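Local coordinates for protein gingipain R2 Pro-Domain (Porphyromonas gingivalis, PDB 4IEF) that probably serves as the inhibitory pro-domain of the arginine-specific cysteine protease Arg-gingipain, keeping the enzyme latent until the pro-domain is removed, at residues S26-M32 with I165-V171; P129-L135 with V149-Q155. All blocks are in the same frame, centred on the assembly; numbering follows the deposited sequence.

Interaction 1: residues S26-M32 with I165-V171; sequences SKVQFRM and IYTEIVV
Glu168 OE1 takes both NE and NH2 of Arg31, at 2.9 Å from NE and 3.0 Å from NH2. The approach is side-on, with the guanidinium and carboxylate planes only 11° apart. NE comes in on the anti lone pair, while NH2 lies nearly along the C-O axis. The two side chains run side by side from a non-hydrogen-bonded pair: Glu168 extends with CG anti to its backbone N (chi1 -170°), and its CG rests 3.9 Å from CG of Arg31. NE2 of Gln29 sits over one face of the guanidinium, near its rim.

The backbones of strands 26-31 and 168-171 run antiparallel. The Phe30 N to Ile169 O bond is short, at 2.7 Å, and Val28 with Val171 forms the other hydrogen-bonded pair. On the face of Val28 and Phe30, Phe30 CD1 meets Ile169 CD1 at 4.1 Å. CE1 of Phe30, at the ring edge, lies 3.6 Å from Tyr166 O. Where the chain turns a corner, Thr167 and Glu168 form a classic beta bulge opposite Lys89; Thr167 O still accepts from Met32 N at 2.9 Å.

One face of this pairing thus carries a nearly coplanar salt bridge in which two guanidinium nitrogens share one carboxylate oxygen, which limits the turning of the guanidinium, and the other is apolar, packed against Phe151 and Pro153 of strand 144-157.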
ATOM      1  N   SER A  26      10.398  22.217  13.069  1.00 45.98           N
ATOM      2  CA  SER A  26      10.927  20.923  13.508  1.00 44.33           C
ATOM      3  C   SER A  26      12.447  20.859  13.469  1.00 44.44           C
ATOM      4  O   SER A  26      13.072  21.324  12.516  1.00 42.52           O
ATOM      5  CB  SER A  26      10.374  19.793  12.639  1.00 48.81           C
ATOM      6  OG  SER A  26       9.004  19.523  12.887  1.00 60.14           O
ATOM      7  N   LYS A  27      13.031  20.220  14.487  1.00 40.39           N
ATOM      8  CA  LYS A  27      14.475  20.011  14.603  1.00 39.95           C
ATOM      9  C   LYS A  27      14.732  18.511  14.513  1.00 43.98           C
ATOM     10  O   LYS A  27      14.295  17.755  15.387  1.00 44.88           O
ATOM     11  CB  LYS A  27      15.017  20.614  15.907  1.00 42.75           C
ATOM     12  CG  LYS A  27      16.423  21.177  15.795  1.00 52.26           C
ATOM     13  CD  LYS A  27      16.823  21.896  17.079  1.00 62.83           C
ATOM     14  CE  LYS A  27      18.314  22.051  17.206  1.00 72.33           C
ATOM     15  NZ  LYS A  27      18.692  22.575  18.543  1.00 83.62           N
ATOM     16  N   VAL A  28      15.360  18.070  13.409  1.00 38.68           N
ATOM     17  CA  VAL A  28      15.602  16.650  13.152  1.00 37.29           C
ATOM     18  C   VAL A  28      17.111  16.373  13.171  1.00 41.04           C
ATOM     19  O   VAL A  28      17.892  17.068  12.513  1.00 40.33           O
ATOM     20  CB  VAL A  28      14.933  16.155  11.832  1.00 39.53           C
ATOM     21  CG1 VAL A  28      15.104  14.645  11.647  1.00 38.45           C
ATOM     22  CG2 VAL A  28      13.450  16.529  11.776  1.00 39.37           C
ATOM     23  N   GLN A  29      17.502  15.345  13.933  1.00 36.70           N
ATOM     24  CA  GLN A  29      18.876  14.898  14.047  1.00 35.69           C
ATOM     25  C   GLN A  29      19.087  13.609  13.261  1.00 36.60           C
ATOM     26  O   GLN A  29      18.333  12.645  13.403  1.00 36.82           O
ATOM     27  CB  GLN A  29      19.262  14.695  15.526  1.00 38.31           C
ATOM     28  CG  GLN A  29      20.556  13.896  15.742  1.00 51.18           C
ATOM     29  CD  GLN A  29      20.915  13.741  17.193  1.00 74.46           C
ATOM     30  OE1 GLN A  29      21.277  14.701  17.872  1.00 72.67           O
ATOM     31  NE2 GLN A  29      20.835  12.517  17.698  1.00 64.94           N
ATOM     32  N   PHE A  30      20.127  13.605  12.436  1.00 30.80           N
ATOM     33  CA  PHE A  30      20.587  12.435  11.705  1.00 28.82           C
ATOM     34  C   PHE A  30      21.910  12.015  12.306  1.00 33.23           C
ATOM     35  O   PHE A  30      22.760  12.869  12.594  1.00 32.49           O
ATOM     36  CB  PHE A  30      20.743  12.708  10.193  1.00 28.64           C
ATOM     37  CG  PHE A  30      21.598  11.678   9.482  1.00 29.05           C
ATOM     38  CD1 PHE A  30      22.984  11.824   9.414  1.00 30.93           C
ATOM     39  CD2 PHE A  30      21.026  10.535   8.928  1.00 29.95           C
ATOM     40  CE1 PHE A  30      23.781  10.834   8.828  1.00 30.97           C
ATOM     41  CE2 PHE A  30      21.824   9.561   8.306  1.00 31.51           C
ATOM     42  CZ  PHE A  30      23.192   9.717   8.262  1.00 29.59           C
ATOM     43  N   ARG A  31      22.106  10.707  12.449  1.00 29.54           N
ATOM     44  CA  ARG A  31      23.371  10.138  12.880  1.00 30.10           C
ATOM     45  C   ARG A  31      23.669   8.937  11.996  1.00 33.33           C
ATOM     46  O   ARG A  31      22.762   8.152  11.697  1.00 30.82           O
ATOM     47  CB  ARG A  31      23.372   9.790  14.370  1.00 32.45           C
ATOM     48  CG  ARG A  31      23.732  10.973  15.260  1.00 42.93           C
ATOM     49  CD  ARG A  31      23.593  10.637  16.729  1.00 47.26           C
ATOM     50  NE  ARG A  31      24.092  11.720  17.573  1.00 52.07           N
ATOM     51  CZ  ARG A  31      23.962  11.767  18.896  1.00 59.63           C
ATOM     52  NH1 ARG A  31      23.328  10.796  19.543  1.00 46.25           N
ATOM     53  NH2 ARG A  31      24.455  12.789  19.580  1.00 40.86           N
ATOM     54  N   MET A  32      24.922   8.843  11.509  1.00 30.36           N
ATOM     55  CA  MET A  32      25.365   7.755  10.635  1.00 29.15           C
ATOM     56  C   MET A  32      25.283   6.414  11.376  1.00 34.04           C
ATOM     57  O   MET A  32      25.777   6.291  12.497  1.00 34.22           O
ATOM     58  CB  MET A  32      26.792   8.009  10.111  1.00 31.00           C
ATOM     59  CG  MET A  32      27.268   6.965   9.093  1.00 33.02           C
ATOM     60  SD  MET A  32      26.211   6.825   7.623  1.00 34.14           S
ATOM     61  CE  MET A  32      26.850   8.187   6.648  1.00 30.36           C
ATOM     62  N   ILE A 165      32.319  11.865   5.293  1.00 30.41           N
ATOM     63  CA  ILE A 165      31.309  11.071   5.988  1.00 29.85           C
ATOM     64  C   ILE A 165      30.747  11.905   7.133  1.00 34.12           C
ATOM     65  O   ILE A 165      31.433  12.113   8.130  1.00 34.98           O
ATOM     66  CB  ILE A 165      31.879   9.703   6.478  1.00 32.90           C
ATOM     67  CG1 ILE A 165      32.407   8.851   5.294  1.00 32.74           C
ATOM     68  CG2 ILE A 165      30.826   8.927   7.303  1.00 32.24           C
ATOM     69  CD1 ILE A 165      33.561   7.902   5.628  1.00 36.26           C
ATOM     70  N   TYR A 166      29.503  12.378   6.988  1.00 30.33           N
ATOM     71  CA  TYR A 166      28.847  13.167   8.026  1.00 30.62           C
ATOM     72  C   TYR A 166      28.251  12.221   9.065  1.00 34.82           C
ATOM     73  O   TYR A 166      27.271  11.528   8.801  1.00 33.32           O
ATOM     74  CB  TYR A 166      27.801  14.127   7.431  1.00 31.33           C
ATOM     75  CG  TYR A 166      28.419  15.323   6.742  1.00 33.23           C
ATOM     76  CD1 TYR A 166      28.909  15.229   5.441  1.00 34.50           C
ATOM     77  CD2 TYR A 166      28.529  16.547   7.393  1.00 35.00           C
ATOM     78  CE1 TYR A 166      29.505  16.320   4.810  1.00 35.44           C
ATOM     79  CE2 TYR A 166      29.117  17.648   6.768  1.00 36.54           C
ATOM     80  CZ  TYR A 166      29.602  17.529   5.475  1.00 42.07           C
ATOM     81  OH  TYR A 166      30.194  18.606   4.855  1.00 44.15           O
ATOM     82  N   THR A 167      28.906  12.149  10.229  1.00 33.67           N
ATOM     83  CA  THR A 167      28.511  11.267  11.329  1.00 33.89           C
ATOM     84  C   THR A 167      27.266  11.812  12.030  1.00 37.30           C
ATOM     85  O   THR A 167      26.488  11.021  12.562  1.00 37.39           O
ATOM     86  CB  THR A 167      29.667  11.055  12.306  1.00 41.99           C
ATOM     87  OG1 THR A 167      30.114  12.320  12.793  1.00 43.06           O
ATOM     88  CG2 THR A 167      30.823  10.286  11.677  1.00 40.85           C
ATOM     89  N   GLU A 168      27.070  13.149  12.010  1.00 32.14           N
ATOM     90  CA  GLU A 168      25.906  13.808  12.594  1.00 31.41           C
ATOM     91  C   GLU A 168      25.511  15.048  11.793  1.00 35.70           C
ATOM     92  O   GLU A 168      26.374  15.822  11.372  1.00 36.12           O
ATOM     93  CB  GLU A 168      26.146  14.179  14.063  1.00 33.33           C
ATOM     94  CG  GLU A 168      24.893  14.640  14.786  1.00 43.01           C
ATOM     95  CD  GLU A 168      25.153  15.195  16.168  1.00 65.49           C
ATOM     96  OE1 GLU A 168      24.902  14.463  17.155  1.00 53.85           O
ATOM     97  OE2 GLU A 168      25.619  16.353  16.270  1.00 57.88           O
ATOM     98  N   ILE A 169      24.197  15.206  11.566  1.00 31.34           N
ATOM     99  CA  ILE A 169      23.577  16.353  10.897  1.00 30.65           C
ATOM    100  C   ILE A 169      22.300  16.705  11.657  1.00 34.22           C
ATOM    101  O   ILE A 169      21.408  15.862  11.776  1.00 33.45           O
ATOM    102  CB  ILE A 169      23.274  16.152   9.368  1.00 32.38           C
ATOM    103  CG1 ILE A 169      24.503  15.676   8.555  1.00 32.36           C
ATOM    104  CG2 ILE A 169      22.660  17.440   8.761  1.00 32.17           C
ATOM    105  CD1 ILE A 169      24.156  15.047   7.172  1.00 36.54           C
ATOM    106  N   VAL A 170      22.202  17.949  12.145  1.00 30.52           N
ATOM    107  CA  VAL A 170      20.996  18.439  12.806  1.00 30.59           C
ATOM    108  C   VAL A 170      20.436  19.554  11.931  1.00 36.15           C
ATOM    109  O   VAL A 170      21.143  20.529  11.640  1.00 35.93           O
ATOM    110  CB  VAL A 170      21.189  18.884  14.283  1.00 34.54           C
ATOM    111  CG1 VAL A 170      19.860  19.315  14.899  1.00 33.96           C
ATOM    112  CG2 VAL A 170      21.825  17.770  15.115  1.00 34.50           C
ATOM    113  N   VAL A 171      19.176  19.396  11.490  1.00 32.56           N
ATOM    114  CA  VAL A 171      18.527  20.394  10.645  1.00 32.31           C
ATOM    115  C   VAL A 171      17.326  21.031  11.350  1.00 37.79           C
ATOM    116  O   VAL A 171      16.653  20.389  12.161  1.00 37.63           O
ATOM    117  CB  VAL A 171      18.116  19.853   9.245  1.00 35.13           C
ATOM    118  CG1 VAL A 171      19.334  19.414   8.439  1.00 33.90           C
ATOM    119  CG2 VAL A 171      17.076  18.731   9.334  1.00 34.46           C
TER

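Interaction 2: residues P129-L135 with V149-Q155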
ATOM      1  N   PRO A 129      26.641  15.506  -3.677  1.00 29.85           N
ATOM      2  CA  PRO A 129      25.719  16.286  -4.529  1.00 29.31           C
ATOM      3  C   PRO A 129      25.865  17.807  -4.351  1.00 35.30           C
ATOM      4  O   PRO A 129      25.438  18.566  -5.223  1.00 36.17           O
ATOM      5  CB  PRO A 129      24.338  15.790  -4.079  1.00 30.46           C
ATOM      6  CG  PRO A 129      24.527  15.423  -2.627  1.00 34.99           C
ATOM      7  CD  PRO A 129      25.932  14.881  -2.538  1.00 30.65           C
ATOM      8  N   GLY A 130      26.478  18.230  -3.246  1.00 33.06           N
ATOM      9  CA  GLY A 130      26.707  19.635  -2.923  1.00 34.26           C
ATOM     10  C   GLY A 130      26.085  20.058  -1.609  1.00 40.86           C
ATOM     11  O   GLY A 130      26.770  20.621  -0.754  1.00 42.84           O
ATOM     12  N   GLU A 131      24.775  19.797  -1.446  1.00 37.57           N
ATOM     13  CA  GLU A 131      24.007  20.112  -0.235  1.00 37.08           C
ATOM     14  C   GLU A 131      23.926  18.879   0.662  1.00 37.64           C
ATOM     15  O   GLU A 131      23.712  17.773   0.166  1.00 36.99           O
ATOM     16  CB  GLU A 131      22.576  20.603  -0.576  1.00 38.73           C
ATOM     17  CG  GLU A 131      22.436  21.770  -1.546  1.00 52.15           C
ATOM     18  CD  GLU A 131      23.161  23.070  -1.258  1.00 80.08           C
ATOM     19  OE1 GLU A 131      23.757  23.636  -2.206  1.00 72.52           O
ATOM     20  OE2 GLU A 131      23.081  23.564  -0.110  1.00 79.59           O
ATOM     21  N   ILE A 132      24.082  19.068   1.972  1.00 32.54           N
ATOM     22  CA  ILE A 132      24.018  17.956   2.925  1.00 31.74           C
ATOM     23  C   ILE A 132      22.574  17.783   3.436  1.00 34.78           C
ATOM     24  O   ILE A 132      22.277  16.768   4.069  1.00 33.18           O
ATOM     25  CB  ILE A 132      25.061  18.068   4.083  1.00 35.46           C
ATOM     26  CG1 ILE A 132      24.782  19.245   5.028  1.00 36.15           C
ATOM     27  CG2 ILE A 132      26.500  18.101   3.542  1.00 36.07           C
ATOM     28  CD1 ILE A 132      25.349  19.058   6.419  1.00 40.86           C
ATOM     29  N   ALA A 133      21.676  18.750   3.121  1.00 32.02           N
ATOM     30  CA  ALA A 133      20.263  18.715   3.499  1.00 31.52           C
ATOM     31  C   ALA A 133      19.389  19.465   2.489  1.00 36.19           C
ATOM     32  O   ALA A 133      19.702  20.599   2.110  1.00 36.61           O
ATOM     33  CB  ALA A 133      20.065  19.292   4.888  1.00 32.79           C
ATOM     34  N   THR A 134      18.302  18.816   2.038  1.00 31.37           N
ATOM     35  CA  THR A 134      17.337  19.385   1.089  1.00 31.37           C
ATOM     36  C   THR A 134      15.891  19.066   1.505  1.00 34.51           C
ATOM     37  O   THR A 134      15.659  18.226   2.381  1.00 32.97           O
ATOM     38  CB  THR A 134      17.570  18.860  -0.346  1.00 38.24           C
ATOM     39  OG1 THR A 134      17.275  17.458  -0.399  1.00 36.25           O
ATOM     40  CG2 THR A 134      18.965  19.191  -0.909  1.00 35.52           C
ATOM     41  N   LEU A 135      14.929  19.720   0.844  1.00 31.55           N
ATOM     42  CA  LEU A 135      13.502  19.471   1.011  1.00 31.53           C
ATOM     43  C   LEU A 135      12.922  19.002  -0.308  1.00 35.01           C
ATOM     44  O   LEU A 135      13.271  19.550  -1.359  1.00 34.36           O
ATOM     45  CB  LEU A 135      12.740  20.721   1.498  1.00 32.74           C
ATOM     46  CG  LEU A 135      12.907  21.138   2.963  1.00 37.68           C
ATOM     47  CD1 LEU A 135      12.342  22.510   3.183  1.00 38.45           C
ATOM     48  CD2 LEU A 135      12.231  20.160   3.915  1.00 38.98           C
ATOM     49  N   VAL A 149      12.193  15.894   4.333  1.00 28.83           N
ATOM     50  CA  VAL A 149      13.539  16.426   4.531  1.00 29.30           C
ATOM     51  C   VAL A 149      14.542  15.298   4.166  1.00 32.05           C
ATOM     52  O   VAL A 149      14.363  14.151   4.580  1.00 30.53           O
ATOM     53  CB  VAL A 149      13.783  17.054   5.945  1.00 34.11           C
ATOM     54  CG1 VAL A 149      13.639  16.038   7.080  1.00 33.72           C
ATOM     55  CG2 VAL A 149      15.134  17.767   6.012  1.00 34.51           C
ATOM     56  N   ASN A 150      15.551  15.622   3.345  1.00 29.22           N
ATOM     57  CA  ASN A 150      16.570  14.659   2.916  1.00 28.40           C
ATOM     58  C   ASN A 150      17.948  15.011   3.466  1.00 33.03           C
ATOM     59  O   ASN A 150      18.420  16.141   3.306  1.00 32.08           O
ATOM     60  CB  ASN A 150      16.641  14.582   1.384  1.00 27.12           C
ATOM     61  CG  ASN A 150      15.284  14.591   0.732  1.00 43.48           C
ATOM     62  OD1 ASN A 150      14.479  13.674   0.925  1.00 36.31           O
ATOM     63  ND2 ASN A 150      14.967  15.670   0.029  1.00 30.81           N
ATOM     64  N   PHE A 151      18.592  14.028   4.094  1.00 29.72           N
ATOM     65  CA  PHE A 151      19.960  14.154   4.587  1.00 29.65           C
ATOM     66  C   PHE A 151      20.886  13.505   3.589  1.00 33.13           C
ATOM     67  O   PHE A 151      20.626  12.369   3.197  1.00 33.25           O
ATOM     68  CB  PHE A 151      20.121  13.480   5.958  1.00 31.44           C
ATOM     69  CG  PHE A 151      19.316  14.076   7.082  1.00 33.26           C
ATOM     70  CD1 PHE A 151      18.082  13.539   7.434  1.00 35.52           C
ATOM     71  CD2 PHE A 151      19.804  15.158   7.810  1.00 35.46           C
ATOM     72  CE1 PHE A 151      17.348  14.074   8.499  1.00 37.15           C
ATOM     73  CE2 PHE A 151      19.073  15.690   8.870  1.00 38.75           C
ATOM     74  CZ  PHE A 151      17.851  15.145   9.208  1.00 36.76           C
ATOM     75  N   ALA A 152      21.933  14.214   3.146  1.00 28.55           N
ATOM     76  CA  ALA A 152      22.943  13.677   2.231  1.00 27.41           C
ATOM     77  C   ALA A 152      24.279  13.639   3.009  1.00 31.86           C
ATOM     78  O   ALA A 152      25.061  14.592   2.951  1.00 31.18           O
ATOM     79  CB  ALA A 152      23.027  14.516   0.958  1.00 27.75           C
ATOM     80  N   PRO A 153      24.505  12.580   3.829  1.00 29.72           N
ATOM     81  CA  PRO A 153      25.702  12.554   4.685  1.00 30.63           C
ATOM     82  C   PRO A 153      26.976  12.057   4.001  1.00 35.79           C
ATOM     83  O   PRO A 153      28.013  11.932   4.663  1.00 36.33           O
ATOM     84  CB  PRO A 153      25.293  11.600   5.804  1.00 32.13           C
ATOM     85  CG  PRO A 153      24.381  10.632   5.139  1.00 35.38           C
ATOM     86  CD  PRO A 153      23.664  11.382   4.058  1.00 30.71           C
ATOM     87  N   LEU A 154      26.903  11.762   2.698  1.00 31.60           N
ATOM     88  CA  LEU A 154      28.058  11.298   1.949  1.00 31.52           C
ATOM     89  C   LEU A 154      28.320  12.270   0.793  1.00 34.70           C
ATOM     90  O   LEU A 154      27.534  12.358  -0.153  1.00 33.68           O
ATOM     91  CB  LEU A 154      27.866   9.843   1.468  1.00 30.93           C
ATOM     92  CG  LEU A 154      27.679   8.778   2.567  1.00 35.48           C
ATOM     93  CD1 LEU A 154      27.244   7.470   1.981  1.00 34.79           C
ATOM     94  CD2 LEU A 154      28.955   8.579   3.391  1.00 37.66           C
ATOM     95  N   GLN A 155      29.394  13.057   0.934  1.00 30.84           N
ATOM     96  CA  GLN A 155      29.820  14.068  -0.034  1.00 29.81           C
ATOM     97  C   GLN A 155      31.150  13.612  -0.634  1.00 32.08           C
ATOM     98  O   GLN A 155      32.082  13.299   0.104  1.00 31.61           O
ATOM     99  CB  GLN A 155      29.911  15.458   0.616  1.00 31.45           C
ATOM    100  CG  GLN A 155      28.610  15.935   1.289  1.00 31.96           C
ATOM    101  CD  GLN A 155      27.507  16.344   0.339  1.00 41.29           C
ATOM    102  OE1 GLN A 155      27.739  16.984  -0.691  1.00 36.33           O
ATOM    103  NE2 GLN A 155      26.267  16.031   0.698  1.00 30.61           N
TER
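Thr134 holds OG1 between its backbone N and carbonyl carbon (chi1 67°), and Asn150 swings CG to the side remote from its own carbonyl carbon (chi1 -42°), so that ND2 of Asn150 reaches OG1 of Thr134 at 3.0 Å. OG1 lies almost in the amide plane. The same two residues form the hydrogen-bonded pair of antiparallel strands 133-135 and 149-151, with Asn150 N 2.8 Å from Thr134 O, and their side chains leave the sheet on one face. ND2 of Asn150 also bonds Ser136 OG, and OD1 accepts from Ser70 OG and from a basic side chain of another protein chain, so both ends of the amide are engaged.

The second polar centre is Gln155, whose chain bends to bring its amide back to the loop at 129-132. OE1 of Gln155 takes Gly130 N at 3.1 Å, in the carbonyl plane on a lone pair. NE2 of Gln155 divides between Glu131 O, which it meets from above the carbonyl plane at 3.1 Å, and Ala152 O, 2.9 Å away. The side chain of Pro129, which follows a cis peptide bond, crosses that of Gln155 at about a right angle, with CD of Pro129 3.3 Å from OE1 of Gln155; CG2 of Ile132 also touches the amide. At the backbone angles of Gly130 a CB would collide with the carbonyl O of Pro129. Between the two centres, Ala152 N bonds Ile132 O at 2.7 Å.

On the face of Ala133 and Leu135, CD2 of Leu135 packs on Val149. Past the paired strands, then, it is the buried Gln155 amide that ties down the loop backbone, while Asn150 OD1 also gives the hairpin a polar contact with a second protein chain.

From the N terminus, the chain comes first, of the four segments, to 26-32, on strand 25-31, which waits more than 130 residues for its partner. Next comes 129-135, and the beta hairpin of strands 133-141 and 144-157 soon returns 149-155 alongside it, closing the short loop of interaction 2. The following strand, 162-176, supplies 165-171 and closes the long loop of interaction 1, so interaction 2 is nested within interaction 1. Their centres lie about 10 Å apart. Strands 144-157 and 162-176 are neighbours in one antiparallel sheet, with a probable hydrogen bond from Tyr166 N to Pro153 O. The rings of Phe30 and Phe151 meet between the contacts, as do Val171 and Ala133.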